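Local structure of anti-h(o) lectin I (Ulex europaeus, 1FX5) at the interface of chains A and B. The protein binds L-fucose as a calcium- and manganese-containing legume lectin, recognising the O(H) blood-group determinant as a homodimer. Sequence-based numbering; all coordinates share one arbitrary frame. Chains: chain A/B, Anti-h(o) lectin I.

The interface of chains A and B. Residues chain A 4-7, 51; chain B 1, 3-5, 53.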
ATOM      1  N   LEU A   4      -7.622   2.741   3.434  1.00 21.47           N
ATOM      2  CA  LEU A   4      -6.223   2.346   3.541  1.00 22.03           C
ATOM      3  C   LEU A   4      -5.746   2.718   4.939  1.00 23.39           C
ATOM      4  O   LEU A   4      -6.037   3.804   5.457  1.00 22.53           O
ATOM      5  CB  LEU A   4      -5.336   3.016   2.487  1.00 19.79           C
ATOM      6  CG  LEU A   4      -3.863   2.592   2.608  1.00 20.93           C
ATOM      7  CD1 LEU A   4      -3.739   1.144   2.188  1.00 18.92           C
ATOM      8  CD2 LEU A   4      -2.957   3.438   1.735  1.00 18.91           C
ATOM      9  N   SER A   5      -4.964   1.828   5.524  1.00 24.53           N
ATOM     10  CA  SER A   5      -4.442   2.032   6.848  1.00 21.47           C
ATOM     11  C   SER A   5      -3.195   1.161   7.027  1.00 22.71           C
ATOM     12  O   SER A   5      -3.159   0.002   6.582  1.00 20.82           O
ATOM     13  CB  SER A   5      -5.537   1.625   7.822  1.00 22.20           C
ATOM     14  OG  SER A   5      -5.202   1.888   9.165  1.00 32.40           O
ATOM     15  N   PHE A   6      -2.151   1.733   7.615  1.00 18.54           N
ATOM     16  CA  PHE A   6      -0.918   0.997   7.854  1.00 19.85           C
ATOM     17  C   PHE A   6      -0.273   1.547   9.106  1.00 23.66           C
ATOM     18  O   PHE A   6      -0.585   2.680   9.524  1.00 24.01           O
ATOM     19  CB  PHE A   6       0.058   1.062   6.649  1.00 17.93           C
ATOM     20  CG  PHE A   6       0.444   2.456   6.221  1.00 19.95           C
ATOM     21  CD1 PHE A   6       1.382   3.203   6.953  1.00 22.27           C
ATOM     22  CD2 PHE A   6      -0.043   2.983   5.039  1.00 14.94           C
ATOM     23  CE1 PHE A   6       1.837   4.447   6.503  1.00 18.37           C
ATOM     24  CE2 PHE A   6       0.405   4.209   4.590  1.00 15.92           C
ATOM     25  CZ  PHE A   6       1.352   4.942   5.322  1.00 13.97           C
ATOM     26  N   LYS A   7       0.577   0.741   9.737  1.00 23.79           N
ATOM     27  CA  LYS A   7       1.271   1.155  10.955  1.00 24.64           C
ATOM     28  C   LYS A   7       2.669   0.574  10.982  1.00 25.15           C
ATOM     29  O   LYS A   7       2.861  -0.630  10.735  1.00 25.76           O
ATOM     30  CB  LYS A   7       0.530   0.701  12.217  1.00 26.78           C
ATOM     31  CG  LYS A   7       1.153   1.247  13.497  1.00 32.41           C
ATOM     32  CD  LYS A   7       0.735   0.484  14.745  1.00 39.83           C
ATOM     33  CE  LYS A   7      -0.708   0.748  15.141  1.00 46.50           C
ATOM     34  NZ  LYS A   7      -1.043   0.061  16.437  1.00 49.99           N
ATOM     35  N   TYR A  51       5.350   6.324   1.215  1.00 19.53           N
ATOM     36  CA  TYR A  51       4.822   4.953   1.258  1.00 22.08           C
ATOM     37  C   TYR A  51       4.739   4.618  -0.253  1.00 21.00           C
ATOM     38  O   TYR A  51       4.378   5.481  -1.072  1.00 19.43           O
ATOM     39  CB  TYR A  51       3.436   4.876   1.937  1.00 21.65           C
ATOM     40  CG  TYR A  51       2.913   3.451   2.085  1.00 24.18           C
ATOM     41  CD1 TYR A  51       1.728   3.065   1.476  1.00 23.47           C
ATOM     42  CD2 TYR A  51       3.624   2.483   2.818  1.00 24.52           C
ATOM     43  CE1 TYR A  51       1.259   1.759   1.577  1.00 22.72           C
ATOM     44  CE2 TYR A  51       3.162   1.158   2.932  1.00 22.68           C
ATOM     45  CZ  TYR A  51       1.970   0.808   2.306  1.00 25.44           C
ATOM     46  OH  TYR A  51       1.452  -0.478   2.400  1.00 22.26           O
TER
ATOM     47  N   SER B   1       5.476  -2.696   6.649  1.00 24.88           N
ATOM     48  CA  SER B   1       4.796  -2.175   7.858  1.00 26.17           C
ATOM     49  C   SER B   1       4.446  -3.365   8.739  1.00 27.67           C
ATOM     50  O   SER B   1       4.715  -4.500   8.361  1.00 25.68           O
ATOM     51  CB  SER B   1       3.516  -1.441   7.441  1.00 28.27           C
ATOM     52  OG  SER B   1       2.622  -2.284   6.723  1.00 27.45           O
ATOM     53  N   ASP B   3       1.178  -3.527  10.416  1.00 27.99           N
ATOM     54  CA  ASP B   3      -0.251  -3.693  10.176  1.00 26.55           C
ATOM     55  C   ASP B   3      -0.556  -3.037   8.836  1.00 27.81           C
ATOM     56  O   ASP B   3       0.064  -2.016   8.468  1.00 24.55           O
ATOM     57  CB  ASP B   3      -1.115  -2.990  11.236  1.00 26.48           C
ATOM     58  CG  ASP B   3      -0.913  -3.538  12.632  1.00 31.31           C
ATOM     59  OD1 ASP B   3      -1.328  -2.853  13.591  1.00 32.46           O
ATOM     60  OD2 ASP B   3      -0.342  -4.641  12.786  1.00 33.67           O
ATOM     61  N   LEU B   4      -1.484  -3.644   8.101  1.00 25.92           N
ATOM     62  CA  LEU B   4      -1.906  -3.148   6.804  1.00 26.48           C
ATOM     63  C   LEU B   4      -3.309  -3.644   6.482  1.00 27.13           C
ATOM     64  O   LEU B   4      -3.640  -4.783   6.773  1.00 27.55           O
ATOM     65  CB  LEU B   4      -0.949  -3.589   5.683  1.00 23.32           C
ATOM     66  CG  LEU B   4      -1.410  -3.100   4.290  1.00 26.91           C
ATOM     67  CD1 LEU B   4      -1.257  -1.577   4.170  1.00 22.82           C
ATOM     68  CD2 LEU B   4      -0.616  -3.766   3.202  1.00 24.01           C
ATOM     69  N   SER B   5      -4.152  -2.756   5.974  1.00 27.89           N
ATOM     70  CA  SER B   5      -5.510  -3.114   5.600  1.00 28.45           C
ATOM     71  C   SER B   5      -6.068  -2.129   4.597  1.00 29.05           C
ATOM     72  O   SER B   5      -5.829  -0.913   4.686  1.00 29.49           O
ATOM     73  CB  SER B   5      -6.452  -3.310   6.790  1.00 30.80           C
ATOM     74  OG  SER B   5      -6.603  -2.154   7.551  1.00 37.10           O
ATOM     75  N   ALA B  53       1.718  -2.582  -3.178  1.00 27.22           N
ATOM     76  CA  ALA B  53       2.678  -2.619  -2.071  1.00 29.78           C
ATOM     77  C   ALA B  53       2.910  -4.014  -1.486  1.00 31.40           C
ATOM     78  O   ALA B  53       1.962  -4.771  -1.259  1.00 29.96           O
ATOM     79  CB  ALA B  53       2.240  -1.659  -0.945  1.00 28.58           C
TER
HETATM   80  O   HOH W   1      -4.583  -1.172   9.641  1.00 49.84           O
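Antiparallel pairing of the edge strands A:3-8 and B:3-8 across a two-fold axis zips the sheets of the two subunits together in the lectin homodimer. At the centre A:Ser5 faces B:Ser5, and their backbones exchange a pair of hydrogen bonds, A:Ser5 N to B:Ser5 O and B:Ser5 N to A:Ser5 O, each 3.0 Å long. The two serine side chains lie on one face of the paired strands but are turned differently, which breaks the local two-fold symmetry: A:Ser5 OG is anti to its backbone N (chi1 -175°), whereas B:Ser5 OG sits between N and the carbonyl carbon (chi1 62°). Both hydroxyls still reach the same water, 3.2 Å from A:Ser5 OG and 3.1 Å from B:Ser5 OG. Further along, the carbonyl oxygen of B:Asp3 accepts from A:Lys7 N at 3.1 Å and, on the opposite face of its plane, from the hydroxyl B:Ser1 OG of its own chain. Beyond the backbone, A:Lys7 and B:Asp3 run alongside each other in the same direction; A:Lys7 NZ stays 4.1 Å from B:Asp3 OD1, so any attraction is likely to be electrostatic at a distance. The other face is largely apolar. B:Leu4 lies aslant the end of A:Tyr51, its CD1 methyl 3.4 Å from the phenol oxygen OH, and also packs against A:Phe6 CB, while the methyl B:Ala53 CB lies 3.6 Å from A:Tyr51 OH. Behind this contact the rim of A:Phe6 covers one face of the A:Tyr51 ring near CG, supporting its root. The patch thus joins the N-terminal strands of two legume-lectin sandwiches, with A:Tyr51 reaching in from the end of strand 44-51 and B:Ala53 from the loop that follows the equivalent strand.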